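Local coordinates for DUF4974 domain-containing protein (Parabacteroides distasonis, PDB 4M0N) that probably acts as an anti-sigma factor of the FecR family, a membrane-anchored regulator of which this chain is the part following the N-terminal region, at residues V62-E67 / F80-R85; E67-V72 / S95-A100; R85-K90 / V118-S123; D104-V109 / I134-N139; S110-K115 / E147-V152. The protein carries 1 engineered substitution. All coordinates share one frame; numbering follows the deposited sequence. Where two conformers were deposited one is given.

Overall arrangement
From the N terminus, contact 1 closes a short loop by pairing 62-67 with 80-85 in the mixed sheet. Strand 67-72, which starts at the shared residue Glu67, belongs to the antiparallel sheet, and contact 2 pairs it with 95-100, so contacts 1 and 2 cross. Contact 3 opens at Arg85, where contact 1 ends, and joins 88-91 to 116-120 in the mixed sheet; it crosses contacts 2, 4 and 5. Contacts 4 and 5 cross too, both using strand 106-111 of the antiparallel sheet: contact 4 ties its start to 131-136, contact 5 its end to helix 149-152. Phe70, Phe96 and Val109 meet Val82 and Val89 between the sheets.

Contact 1: V62-E67 / F80-R85; sequences VEMEGE and FIVRTR
Val62, Glu63 and Met64 pair with Ile81, Val82, Arg83 and Thr84 through a parallel ladder of three backbone hydrogen bonds. Val62 N donates to Ile81 O (2.9 Å), Arg83 N returns a bond to Val62 O (2.8 Å), and Met64 N donates to Arg83 O (3.0 Å). The same Arg83 oxygen also receives a CA-H...O contact from Glu63. Past the last regular bond, a water takes over: it donates to Met64 O and accepts from Arg85 N, while Thr84 CG2 rests 3.6 Å from Met64 O.

The two strands are neighbours in the mixed sheet, yet strand 67-72, which lies between them in sequence, belongs to the other sheet of the FecR domain; the chain leaves for that sheet at Gly66 and returns to run parallel to its earlier strand, in a sheet whose other neighbours are antiparallel.

Apolar contacts occupy the face turned to that second sheet. Val62 CG2 touches both Val82 CG2 (4.1 Å) and Phe80 CE1 (4.1 Å), approaching the ring obliquely, and Phe70 packs on all three residues.

Polar chains occupy the opposite face. Glu63 and Arg83 run side by side, Glu63 extended and Arg83 with NE turned aside at chi3 (-65°). Glu63 OE2 and Arg83 NH1 stay 5.3 Å apart, bridged by a water that donates to the carboxylate and accepts from the guanidinium in its plane. Their salt bridges are made with other residues, Glu63 OE1 with Arg50 and Arg83 NH2 with Asp88.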
# COMPACT_ATOMS: atom_id res chain seq x y z
N VAL A 62 -8.81 13.96 4.64
CA VAL A 62 -9.41 12.81 3.98
C VAL A 62 -9.20 11.58 4.87
O VAL A 62 -8.29 11.56 5.74
CB VAL A 62 -8.93 12.62 2.53
CG1 VAL A 62 -9.10 13.92 1.73
CG2 VAL A 62 -7.50 12.12 2.47
N GLU A 63 -10.09 10.60 4.72
CA GLU A 63 -9.99 9.33 5.43
C GLU A 63 -9.80 8.25 4.41
O GLU A 63 -10.44 8.27 3.35
CB GLU A 63 -11.24 9.03 6.27
CG GLU A 63 -11.39 9.91 7.50
CD GLU A 63 -12.67 9.60 8.29
OE1 GLU A 63 -13.55 8.92 7.76
OE2 GLU A 63 -12.78 10.08 9.43
N MET A 64 -8.91 7.31 4.68
CA MET A 64 -8.62 6.29 3.73
C MET A 64 -8.31 4.98 4.40
O MET A 64 -7.70 4.94 5.47
CB MET A 64 -7.45 6.75 2.86
CG MET A 64 -7.20 5.85 1.67
SD MET A 64 -6.03 4.51 1.92
CE MET A 64 -4.54 5.47 2.21
N GLU A 65 -8.76 3.90 3.78
CA GLU A 65 -8.37 2.56 4.12
C GLU A 65 -8.05 1.82 2.83
O GLU A 65 -8.85 1.82 1.87
CB GLU A 65 -9.51 1.88 4.89
CG GLU A 65 -9.22 0.47 5.34
CD GLU A 65 -9.52 -0.54 4.26
OE1 GLU A 65 -10.68 -0.56 3.73
OE2 GLU A 65 -8.62 -1.32 3.95
N GLY A 66 -6.84 1.26 2.77
CA GLY A 66 -6.31 0.67 1.54
C GLY A 66 -4.99 1.33 1.21
O GLY A 66 -4.27 1.74 2.12
N GLU A 67 -4.71 1.51 -0.08
CA GLU A 67 -3.46 2.11 -0.51
C GLU A 67 -3.69 3.21 -1.51
O GLU A 67 -4.47 3.03 -2.46
CB GLU A 67 -2.53 1.04 -1.11
CG GLU A 67 -1.24 1.67 -1.65
CD GLU A 67 -0.23 0.64 -2.07
OE1 GLU A 67 -0.62 -0.46 -2.60
OE2 GLU A 67 0.99 0.89 -1.86
N PHE A 80 -2.64 19.19 5.05
CA PHE A 80 -3.42 18.11 4.46
C PHE A 80 -3.20 16.90 5.35
O PHE A 80 -2.06 16.59 5.65
CB PHE A 80 -2.87 17.82 3.06
CG PHE A 80 -3.72 16.89 2.27
CD1 PHE A 80 -3.64 15.50 2.45
CD2 PHE A 80 -4.58 17.39 1.30
CE1 PHE A 80 -4.44 14.66 1.69
CE2 PHE A 80 -5.39 16.54 0.55
CZ PHE A 80 -5.31 15.17 0.74
N ILE A 81 -4.28 16.24 5.75
CA ILE A 81 -4.17 15.06 6.61
C ILE A 81 -4.83 13.86 5.96
O ILE A 81 -6.03 13.88 5.61
CB ILE A 81 -4.78 15.31 7.99
CG1 ILE A 81 -4.02 16.42 8.71
CG2 ILE A 81 -4.77 14.00 8.78
CD1 ILE A 81 -4.55 16.75 10.09
N VAL A 82 -4.04 12.80 5.80
CA VAL A 82 -4.62 11.52 5.42
C VAL A 82 -4.81 10.74 6.72
O VAL A 82 -3.84 10.38 7.39
CB VAL A 82 -3.72 10.73 4.47
CG1 VAL A 82 -4.35 9.34 4.22
CG2 VAL A 82 -3.49 11.49 3.18
N ARG A 83 -6.06 10.52 7.08
CA ARG A 83 -6.41 9.83 8.32
C ARG A 83 -6.71 8.38 8.04
O ARG A 83 -7.68 8.03 7.34
CB ARG A 83 -7.61 10.49 8.98
CG ARG A 83 -8.13 9.77 10.23
CD ARG A 83 -8.87 10.75 11.12
NE ARG A 83 -7.96 11.76 11.63
CZ ARG A 83 -8.32 12.96 12.07
NH1 ARG A 83 -9.60 13.32 12.13
NH2 ARG A 83 -7.38 13.80 12.51
N THR A 84 -5.84 7.55 8.59
CA THR A 84 -6.04 6.13 8.60
C THR A 84 -6.26 5.66 10.03
O THR A 84 -6.01 6.37 11.01
CB THR A 84 -4.85 5.39 8.02
OG1 THR A 84 -3.75 5.44 8.94
CG2 THR A 84 -4.45 5.95 6.69
N ARG A 85 -6.74 4.43 10.14
CA ARG A 85 -6.99 3.89 11.45
C ARG A 85 -5.75 3.98 12.34
O ARG A 85 -5.87 4.29 13.52
CB ARG A 85 -7.49 2.45 11.36
CG ARG A 85 -7.88 1.87 12.72
CD ARG A 85 -8.21 0.38 12.66
NE ARG A 85 -7.09 -0.46 12.23
CZ ARG A 85 -6.14 -0.97 13.02
NH1 ARG A 85 -6.13 -0.74 14.33
NH2 ARG A 85 -5.18 -1.73 12.50
O HOH W 1 -11.97 12.23 10.93
O HOH W 2 -7.73 3.19 7.67

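Contact 2: E67-V72 / S95-A100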
# COMPACT_ATOMS: atom_id res chain seq x y z
N GLU A 67 -4.71 1.51 -0.08
CA GLU A 67 -3.46 2.11 -0.51
C GLU A 67 -3.69 3.21 -1.51
O GLU A 67 -4.47 3.03 -2.46
CB GLU A 67 -2.53 1.04 -1.11
CG GLU A 67 -1.24 1.67 -1.65
CD GLU A 67 -0.23 0.64 -2.07
OE1 GLU A 67 -0.62 -0.46 -2.60
OE2 GLU A 67 0.99 0.89 -1.86
N ALA A 68 -3.07 4.37 -1.27
CA ALA A 68 -3.20 5.49 -2.18
C ALA A 68 -1.91 6.27 -2.21
O ALA A 68 -1.20 6.35 -1.22
CB ALA A 68 -4.33 6.41 -1.72
N PHE A 69 -1.65 6.85 -3.38
CA PHE A 69 -0.52 7.77 -3.57
C PHE A 69 -1.13 9.16 -3.70
O PHE A 69 -1.95 9.42 -4.60
CB PHE A 69 0.25 7.39 -4.81
CG PHE A 69 1.44 8.27 -5.04
CD1 PHE A 69 2.53 8.18 -4.20
CD2 PHE A 69 1.41 9.22 -6.01
CE1 PHE A 69 3.63 9.02 -4.38
CE2 PHE A 69 2.51 10.07 -6.19
CZ PHE A 69 3.59 9.96 -5.38
N PHE A 70 -0.66 10.05 -2.83
CA PHE A 70 -1.08 11.44 -2.78
C PHE A 70 0.00 12.38 -3.31
O PHE A 70 1.16 12.29 -2.90
CB PHE A 70 -1.34 11.81 -1.32
CG PHE A 70 -2.45 11.04 -0.71
CD1 PHE A 70 -2.22 9.79 -0.18
CD2 PHE A 70 -3.73 11.58 -0.65
CE1 PHE A 70 -3.26 9.07 0.36
CE2 PHE A 70 -4.77 10.88 -0.11
CZ PHE A 70 -4.53 9.61 0.39
N ASN A 71 -0.37 13.26 -4.23
CA ASN A 71 0.51 14.34 -4.62
C ASN A 71 -0.18 15.61 -4.16
O ASN A 71 -1.05 16.14 -4.86
CB ASN A 71 0.77 14.33 -6.11
CG ASN A 71 1.80 15.37 -6.53
OD1 ASN A 71 2.11 16.27 -5.80
ND2 ASN A 71 2.29 15.24 -7.74
N VAL A 72 0.17 16.05 -2.96
CA VAL A 72 -0.53 17.14 -2.30
C VAL A 72 -0.06 18.52 -2.72
O VAL A 72 1.10 18.85 -2.58
CB VAL A 72 -0.45 17.02 -0.76
CG1 VAL A 72 -1.12 18.23 -0.09
CG2 VAL A 72 -1.12 15.73 -0.32
N SER A 95 4.55 14.51 -1.84
CA SER A 95 3.92 13.37 -2.49
C SER A 95 4.40 12.13 -1.79
O SER A 95 5.58 11.97 -1.48
CB SER A 95 4.14 13.31 -4.01
OG SER A 95 5.49 13.05 -4.40
N PHE A 96 3.47 11.24 -1.53
CA PHE A 96 3.75 10.10 -0.67
C PHE A 96 2.71 9.02 -0.84
O PHE A 96 1.56 9.29 -1.22
CB PHE A 96 3.79 10.53 0.79
CG PHE A 96 2.53 11.23 1.23
CD1 PHE A 96 2.33 12.57 0.97
CD2 PHE A 96 1.55 10.53 1.90
CE1 PHE A 96 1.15 13.20 1.33
CE2 PHE A 96 0.34 11.15 2.25
CZ PHE A 96 0.16 12.50 1.99
N ASN A 97 3.16 7.79 -0.57
CA ASN A 97 2.31 6.61 -0.56
C ASN A 97 1.91 6.21 0.83
O ASN A 97 2.71 6.20 1.75
CB ASN A 97 3.09 5.42 -1.16
CG ASN A 97 2.20 4.32 -1.66
OD1 ASN A 97 1.58 4.44 -2.74
ND2 ASN A 97 2.21 3.19 -0.95
N VAL A 98 0.63 5.84 0.99
CA VAL A 98 0.13 5.31 2.24
C VAL A 98 -0.50 3.97 1.91
O VAL A 98 -1.45 3.89 1.14
CB VAL A 98 -0.95 6.21 2.85
CG1 VAL A 98 -1.41 5.64 4.15
CG2 VAL A 98 -0.43 7.63 3.05
N LYS A 99 0.09 2.93 2.47
CA LYS A 99 -0.41 1.57 2.26
C LYS A 99 -0.93 1.10 3.58
O LYS A 99 -0.15 0.81 4.51
CB LYS A 99 0.67 0.65 1.74
CG LYS A 99 0.12 -0.72 1.39
CD LYS A 99 1.18 -1.61 0.84
CE LYS A 99 0.56 -2.96 0.52
NZ LYS A 99 1.59 -3.71 -0.23
N ALA A 100 -2.26 0.99 3.71
CA ALA A 100 -2.92 0.76 5.01
C ALA A 100 -4.18 -0.06 4.82
O ALA A 100 -5.25 0.34 5.19
CB ALA A 100 -3.22 2.09 5.71
O HOH W 3 0.52 -2.61 -2.81
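Phe70 and Phe96 lie on one face of an antiparallel strand pair, 67-72 with 95-100, in the middle of the all-antiparallel sheet of the FecR domain. Their rings are nearly parallel (15°) but slid apart, with centroids 5.4 Å from each other, so the real overlap is a CH-pi contact: Phe70 CB sits over one face of the Phe96 ring, 4.0 Å from its centroid and displaced toward the rim. Phe96 CG itself takes the crowded position between its backbone N and carbonyl carbon (chi1 56°). Val72 CG2 meets the same ring obliquely at Phe96 CE1 (3.8 Å). Val62, Phe80, Val82 and Val89 of the other sheet close over this apolar face.

On the opposite face, Asn97 ND2 donates to the anti lone pair of Glu67 OE2 (2.8 Å, 173° at the hydrogen), with the amide and carboxylate planes steeply inclined. Asn44 binds the other Glu67 oxygen and Trp155 donates to Asn97 OD1, so both flat groups are fixed from two sides. The extended Lys99 chain passes the carboxylate with CB 3.6 Å from Glu67 OE2, its ammonium being salt-bridged to Asp173. The Phe69 ring runs close to the Ser95-Asn97 backbone, where CD1 comes to 3.3 Å from Phe96 O and CZ to 3.7 Å from Ser95 CB.

Contact 3: R85-K90 / V118-S123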
# COMPACT_ATOMS: atom_id res chain seq x y z
N ARG A 85 -6.74 4.43 10.14
CA ARG A 85 -6.99 3.89 11.45
C ARG A 85 -5.75 3.98 12.34
O ARG A 85 -5.87 4.29 13.52
CB ARG A 85 -7.49 2.45 11.36
CG ARG A 85 -7.88 1.87 12.72
CD ARG A 85 -8.21 0.38 12.66
NE ARG A 85 -7.09 -0.46 12.23
CZ ARG A 85 -6.14 -0.97 13.02
NH1 ARG A 85 -6.13 -0.74 14.33
NH2 ARG A 85 -5.18 -1.73 12.50
N GLN A 86 -4.58 3.68 11.76
CA GLN A 86 -3.33 3.55 12.50
C GLN A 86 -2.64 4.89 12.78
O GLN A 86 -1.85 4.99 13.72
CB GLN A 86 -2.38 2.67 11.72
CG GLN A 86 -2.91 1.26 11.50
CD GLN A 86 -3.51 1.04 10.12
OE1 GLN A 86 -4.10 1.97 9.51
NE2 GLN A 86 -3.40 -0.19 9.63
N ALA A 87 -2.89 5.86 11.91
CA ALA A 87 -2.04 7.04 11.87
C ALA A 87 -2.66 8.13 11.07
O ALA A 87 -3.38 7.90 10.11
CB ALA A 87 -0.71 6.71 11.21
N ASP A 88 -2.32 9.35 11.45
CA ASP A 88 -2.54 10.47 10.55
C ASP A 88 -1.25 10.78 9.83
O ASP A 88 -0.18 10.87 10.45
CB ASP A 88 -2.93 11.73 11.33
CG ASP A 88 -4.37 11.73 11.84
OD1 ASP A 88 -5.19 10.91 11.44
OD2 ASP A 88 -4.73 12.67 12.60
N VAL A 89 -1.35 11.06 8.54
CA VAL A 89 -0.20 11.51 7.79
C VAL A 89 -0.47 12.96 7.42
O VAL A 89 -1.43 13.26 6.70
CB VAL A 89 0.01 10.66 6.53
CG1 VAL A 89 1.22 11.15 5.77
CG2 VAL A 89 0.09 9.19 6.92
N LYS A 90 0.41 13.85 7.89
CA LYS A 90 0.19 15.30 7.80
C LYS A 90 1.26 15.97 6.96
O LYS A 90 2.46 15.75 7.19
CB LYS A 90 0.21 15.82 9.21
CG LYS A 90 -0.12 17.28 9.36
CD LYS A 90 -0.18 17.62 10.84
CE LYS A 90 -0.68 19.03 11.04
NZ LYS A 90 0.28 20.02 10.48
N VAL A 118 4.13 11.74 10.37
CA VAL A 118 3.27 10.63 10.66
C VAL A 118 2.98 10.63 12.14
O VAL A 118 3.88 10.42 12.97
CB VAL A 118 3.92 9.31 10.24
CG1 VAL A 118 2.97 8.15 10.53
CG2 VAL A 118 4.28 9.34 8.75
N ASP A 119 1.71 10.81 12.48
CA ASP A 119 1.30 10.93 13.84
C ASP A 119 0.54 9.68 14.23
O ASP A 119 -0.50 9.37 13.66
CB ASP A 119 0.38 12.12 14.02
CG ASP A 119 1.02 13.43 13.64
OD1 ASP A 119 2.21 13.63 13.96
OD2 ASP A 119 0.32 14.28 13.03
N MET A 120 1.05 9.00 15.25
CA MET A 120 0.48 7.77 15.79
C MET A 120 0.26 8.02 17.29
O MET A 120 0.78 8.99 17.85
CB MET A 120 1.43 6.58 15.53
CG MET A 120 1.60 6.16 14.06
SD MET A 120 3.15 5.36 13.68
CE MET A 120 4.35 6.71 13.86
N PRO A 121 -0.54 7.18 17.94
CA PRO A 121 -0.90 7.45 19.33
C PRO A 121 0.30 7.76 20.22
O PRO A 121 0.31 8.73 21.00
CB PRO A 121 -1.61 6.16 19.74
CG PRO A 121 -2.22 5.67 18.47
CD PRO A 121 -1.19 5.97 17.41
N GLU A 122 1.35 6.98 20.09
CA GLU A 122 2.48 7.17 20.99
C GLU A 122 3.78 7.46 20.26
O GLU A 122 4.87 7.32 20.85
CB GLU A 122 2.56 5.96 21.89
CG GLU A 122 1.33 5.80 22.80
CD GLU A 122 1.11 6.96 23.79
OE1 GLU A 122 2.07 7.47 24.38
OE2 GLU A 122 -0.05 7.34 24.02
N SER A 123 3.69 7.95 19.03
CA SER A 123 4.86 8.18 18.17
C SER A 123 4.55 9.27 17.16
O SER A 123 3.52 9.20 16.51
CB SER A 123 5.20 6.91 17.38
OG SER A 123 6.20 7.16 16.40
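Asp88 and Asp119 form the hydrogen-bonded antiparallel pair of this contact, exchanging two backbone bonds: Asp88 N donates to Asp119 O (2.9 Å) and Asp119 N to Asp88 O (2.8 Å). CA-H...O contacts from Ala87 and Val118 flank them. Just beyond, a type I turn from Met120 to Ser123, with Met120 N bonded to Ser123 O and a weak bond returning from Ser123 N to Met120 O, makes a beta-hairpin of strands 116-120 and 123-127 with a two-residue loop, Pro121-Glu122.

Apolar contact centres on Ala87, whose CB meets Met120 CG (3.7 Å) and Val118 CG1 (4.0 Å). Met120 CG, anti to its own carbonyl carbon (chi1 -68°), also comes to 3.7 Å from Gln86 O.

No salt bridge joins the two segments. The two carboxylates approach to 5.3 Å between Asp88 OD2 and Asp119 OD2, a like-charge proximity probably eased by the salt bridge from Asp88 to Arg83. Lys90 offers Asp119 its aliphatic part, with CD 4.0 Å from Asp119 OD2, while NZ, turned away at chi4, remains 6.3 Å from that oxygen.

Strand 88-91 lies between 80-83 and 116-120 in the mixed sheet, with Val89 and Val118 packed on Val109 of strand 106-111 in the facing sheet.

Contact 4: D104-V109 / I134-N139; sequences DELMAV and IVNNTN. With EDO (1,2-ethanediol), chain C.
Asn137 continues the ladder between 104-109 and 134-139 with its side chain after the strand has ended. Its ND2 donates to Asp104 O (2.8 Å); the oxygen lies close to the amide plane of Asn137, yet the donor stands 37° out of the carbonyl plane of Asp104. The ND2 group also donates to a water that is bonded in turn to Leu106 O. Asn137 N meanwhile donates to Glu105 O (2.7 Å), and a regular pair of backbone bonds joins Met107 and Val135.

Here strands 106-111 and 131-136 are antiparallel neighbours within the all-antiparallel sheet, with the chain curling away after 131-136 in an Asx turn. Asn136 OD1 accepts from Thr138 N (3.0 Å) and from Thr138 OG1 (2.6 Å), which holds the amide in place while Thr138 CG2 packs on Glu105 CB (3.8 Å). The ND2 side of Asn136 has Leu106 CD2 at 3.7 Å and makes a weak hydrogen bond to an ethanediol, probably left from crystallisation. Leu106 CD2 touches Ile134 CG2 (3.9 Å) as well. On the other face Met107 SD lies 4.1 Å from Val135 CG2.

Asp104 directs its carboxylate to His172 and Arg176, tying this corner to helix 167-178. Because Asn137 OD1 accepts from Gln86 NE2 while ND2 serves Asp104 O and the water, both ends of the amide are committed, which defines its orientation and ties the loop after strand 131-136 to the loop between strands 80-83 and 88-91.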
# COMPACT_ATOMS: atom_id res chain seq x y z
N ASP A 104 -4.27 -6.32 6.14
CA ASP A 104 -2.85 -6.65 6.05
C ASP A 104 -2.21 -6.53 7.43
O ASP A 104 -2.66 -5.78 8.29
CB ASP A 104 -2.10 -5.68 5.13
CG ASP A 104 -2.39 -5.91 3.64
OD1 ASP A 104 -3.26 -6.75 3.30
OD2 ASP A 104 -1.71 -5.21 2.81
N GLU A 105 -1.12 -7.25 7.60
CA GLU A 105 -0.35 -7.20 8.84
C GLU A 105 0.47 -5.91 8.92
O GLU A 105 0.79 -5.47 10.02
CB GLU A 105 0.54 -8.45 9.02
CG GLU A 105 1.69 -8.62 8.05
CD GLU A 105 2.69 -9.69 8.49
OE1 GLU A 105 2.25 -10.79 8.90
OE2 GLU A 105 3.91 -9.43 8.42
N LEU A 106 0.81 -5.31 7.78
CA LEU A 106 1.64 -4.12 7.79
C LEU A 106 0.95 -2.91 7.20
O LEU A 106 0.11 -3.04 6.30
CB LEU A 106 2.92 -4.34 7.01
CG LEU A 106 3.79 -5.55 7.36
CD1 LEU A 106 4.92 -5.72 6.36
CD2 LEU A 106 4.33 -5.35 8.76
N MET A 107 1.31 -1.74 7.73
CA MET A 107 0.96 -0.46 7.16
C MET A 107 2.26 0.30 6.90
O MET A 107 3.21 0.16 7.65
CB MET A 107 0.07 0.28 8.15
CG MET A 107 -0.31 1.68 7.80
SD MET A 107 0.77 2.94 8.46
CE MET A 107 -0.31 4.33 8.08
N ALA A 108 2.34 1.02 5.79
CA ALA A 108 3.56 1.75 5.48
C ALA A 108 3.28 3.07 4.80
O ALA A 108 2.41 3.16 3.91
CB ALA A 108 4.49 0.95 4.59
N VAL A 109 4.05 4.08 5.21
CA VAL A 109 4.04 5.38 4.59
C VAL A 109 5.42 5.65 4.02
O VAL A 109 6.42 5.48 4.70
CB VAL A 109 3.70 6.48 5.63
CG1 VAL A 109 3.76 7.87 5.01
CG2 VAL A 109 2.33 6.20 6.25
N ILE A 134 7.11 1.69 8.66
CA ILE A 134 6.34 0.47 8.59
C ILE A 134 5.77 0.26 9.97
O ILE A 134 6.53 0.20 10.96
CB ILE A 134 7.18 -0.74 8.14
CG1 ILE A 134 7.87 -0.46 6.78
CG2 ILE A 134 6.30 -2.00 8.09
CD1 ILE A 134 8.71 -1.60 6.22
N VAL A 135 4.45 0.13 10.06
CA VAL A 135 3.77 -0.23 11.30
C VAL A 135 3.29 -1.66 11.20
O VAL A 135 2.65 -2.05 10.23
CB VAL A 135 2.57 0.70 11.58
CG1 VAL A 135 1.73 0.22 12.77
CG2 VAL A 135 3.05 2.11 11.81
N ASN A 136 3.58 -2.45 12.21
CA ASN A 136 3.09 -3.81 12.23
C ASN A 136 1.78 -3.82 13.05
O ASN A 136 1.75 -3.56 14.25
CB ASN A 136 4.20 -4.72 12.76
CG ASN A 136 3.88 -6.18 12.60
OD1 ASN A 136 2.81 -6.63 12.95
ND2 ASN A 136 4.83 -6.93 12.08
N ASN A 137 0.68 -4.13 12.38
CA ASN A 137 -0.64 -4.12 12.99
C ASN A 137 -0.83 -5.25 13.97
O ASN A 137 -1.77 -5.24 14.79
CB ASN A 137 -1.72 -4.27 11.92
CG ASN A 137 -1.79 -3.13 10.97
OD1 ASN A 137 -1.71 -1.96 11.38
ND2 ASN A 137 -1.95 -3.44 9.68
N THR A 138 0.03 -6.26 13.90
CA THR A 138 -0.17 -7.42 14.75
C THR A 138 0.60 -7.36 16.06
O THR A 138 0.22 -8.02 17.01
CB THR A 138 0.23 -8.71 14.06
OG1 THR A 138 1.65 -8.75 13.96
CG2 THR A 138 -0.36 -8.82 12.66
N ASN A 139 1.72 -6.63 16.10
CA ASN A 139 2.59 -6.66 17.30
C ASN A 139 3.07 -5.28 17.74
O ASN A 139 3.78 -5.15 18.75
CB ASN A 139 3.76 -7.59 17.07
CG ASN A 139 4.70 -7.11 15.99
OD1 ASN A 139 4.67 -5.96 15.62
ND2 ASN A 139 5.53 -8.01 15.47
C1 EDO C . 7.83 -3.77 12.03
O1 EDO C . 7.59 -5.14 12.42
C2 EDO C . 7.96 -3.68 10.52
O2 EDO C . 8.92 -4.62 10.04
O HOH W 4 -2.39 -2.01 7.19

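Contact 5: S110-K115 / E147-V152; sequences SVRTGK and EDAQKV
The short helix 149-152, introduced by Asp148 as N-cap, packs against the end of strand 106-111, where Ala149 meets Val111 and Arg112. Here the strand finishes in a classic beta bulge, Arg112 and Thr113 both facing Ser95 of the neighbouring strand. Ala149 CB presses on Val111 O at 3.1 Å, a tight approach of methyl to carbonyl oxygen, and lies 3.7 Å from Arg112 CA.

Arg112 lays its guanidinium flat against Gln150. Gln150 CB stands 3.7 Å above the guanidinium plane, over its centre, and Arg112 NH2 reaches Gln150 CD at 3.6 Å, with the guanidinium and amide planes 25° apart. The bend at chi2 (93°) carries Arg112 CD toward the helix, 4.0 Å from Ala149 CB. Two residues before Arg112, Ser110 OG touches Val152 CG1 (3.5 Å), although its hydrogen-bond partner is Gln132.

The helix start is capped by Asp148 and helped by Glu147 and Asn130. Asp148 OD1 accepts from Lys151 N (3.3 Å), met from above the carboxylate plane, and weakly from Gln150 N; Glu147 OE2 takes Asp148 N, and Asn130 receives Ala149 N.

Between strand end and helix, then, the joint is made by van der Waals contact and by the guanidinium face lying against Gln150 CB, while Ser110 OG bonds Gln132 and the carboxylates of Asp148 and Glu147 serve the helix start. Arg112 NH1 stays 5.8 Å from Asp148 OD1, so any attraction between these opposite charges is probably weak and long-range.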
# COMPACT_ATOMS: atom_id res chain seq x y z
N SER A 110 5.45 6.00 2.74
CA SER A 110 6.71 6.11 1.97
C SER A 110 6.70 7.42 1.22
O SER A 110 5.76 7.72 0.49
CB SER A 110 6.82 4.98 0.97
OG SER A 110 6.60 3.69 1.56
N VAL A 111 7.74 8.24 1.41
CA VAL A 111 7.75 9.60 0.89
C VAL A 111 8.50 9.65 -0.44
O VAL A 111 9.61 9.17 -0.54
CB VAL A 111 8.44 10.59 1.86
CG1 VAL A 111 8.40 11.99 1.31
CG2 VAL A 111 7.79 10.51 3.24
N ARG A 112 7.84 10.20 -1.45
CA ARG A 112 8.47 10.40 -2.74
C ARG A 112 9.11 11.78 -2.86
O ARG A 112 10.26 11.92 -3.27
CB ARG A 112 7.46 10.21 -3.85
CG ARG A 112 8.04 10.32 -5.24
CD ARG A 112 8.45 8.95 -5.74
NE ARG A 112 8.86 8.94 -7.14
CZ ARG A 112 10.07 9.27 -7.58
NH1 ARG A 112 11.04 9.64 -6.75
NH2 ARG A 112 10.32 9.22 -8.89
N THR A 113 8.34 12.81 -2.52
CA THR A 113 8.84 14.17 -2.55
C THR A 113 8.32 14.92 -1.32
O THR A 113 7.29 14.59 -0.78
CB THR A 113 8.39 14.93 -3.83
OG1 THR A 113 6.99 15.16 -3.81
CG2 THR A 113 8.69 14.10 -5.05
N GLY A 114 9.06 15.92 -0.87
CA GLY A 114 8.61 16.77 0.23
C GLY A 114 8.85 16.16 1.60
O GLY A 114 9.64 15.22 1.74
N LYS A 115 8.11 16.67 2.59
CA LYS A 115 8.30 16.34 4.00
C LYS A 115 6.95 15.92 4.55
O LYS A 115 5.94 16.56 4.25
CB LYS A 115 8.86 17.53 4.78
CG LYS A 115 10.25 17.92 4.31
CD LYS A 115 10.87 19.00 5.15
CE LYS A 115 12.19 19.43 4.56
NZ LYS A 115 12.88 20.39 5.43
N GLU A 147 13.78 3.48 1.92
CA GLU A 147 13.22 2.63 0.86
C GLU A 147 13.03 3.53 -0.34
O GLU A 147 12.69 4.71 -0.21
CB GLU A 147 11.89 1.99 1.29
CG GLU A 147 11.27 1.05 0.25
CD GLU A 147 12.20 -0.08 -0.12
OE1 GLU A 147 12.16 -1.13 0.54
OE2 GLU A 147 12.96 0.07 -1.10
N ASP A 148 13.22 2.95 -1.52
CA ASP A 148 13.04 3.65 -2.79
C ASP A 148 11.57 3.85 -3.09
O ASP A 148 10.86 2.91 -3.46
CB ASP A 148 13.72 2.81 -3.88
CG ASP A 148 13.72 3.46 -5.23
OD1 ASP A 148 12.84 4.28 -5.51
OD2 ASP A 148 14.62 3.16 -6.04
N ALA A 149 11.08 5.08 -2.91
CA ALA A 149 9.67 5.37 -3.06
C ALA A 149 9.21 5.24 -4.51
O ALA A 149 8.03 5.03 -4.75
CB ALA A 149 9.34 6.77 -2.53
N GLN A 150 10.13 5.39 -5.48
CA GLN A 150 9.77 5.17 -6.88
C GLN A 150 9.38 3.70 -7.08
O GLN A 150 8.44 3.39 -7.85
CB GLN A 150 10.92 5.60 -7.80
CG GLN A 150 10.61 5.47 -9.27
CD GLN A 150 11.65 6.13 -10.13
OE1 GLN A 150 12.77 6.33 -9.70
NE2 GLN A 150 11.28 6.46 -11.35
N LYS A 151 10.04 2.79 -6.38
CA LYS A 151 9.72 1.36 -6.48
C LYS A 151 8.48 1.03 -5.66
O LYS A 151 7.62 0.21 -6.08
CB LYS A 151 10.91 0.53 -6.06
CG LYS A 151 12.09 0.66 -7.02
CD LYS A 151 13.23 -0.25 -6.60
CE LYS A 151 14.49 -0.12 -7.46
NZ LYS A 151 14.26 -0.10 -8.93
N VAL A 152 8.34 1.67 -4.50
CA VAL A 152 7.17 1.49 -3.64
C VAL A 152 5.90 1.77 -4.43
O VAL A 152 4.89 1.06 -4.26
CB VAL A 152 7.23 2.39 -2.38
CG1 VAL A 152 5.90 2.37 -1.59
CG2 VAL A 152 8.34 1.94 -1.45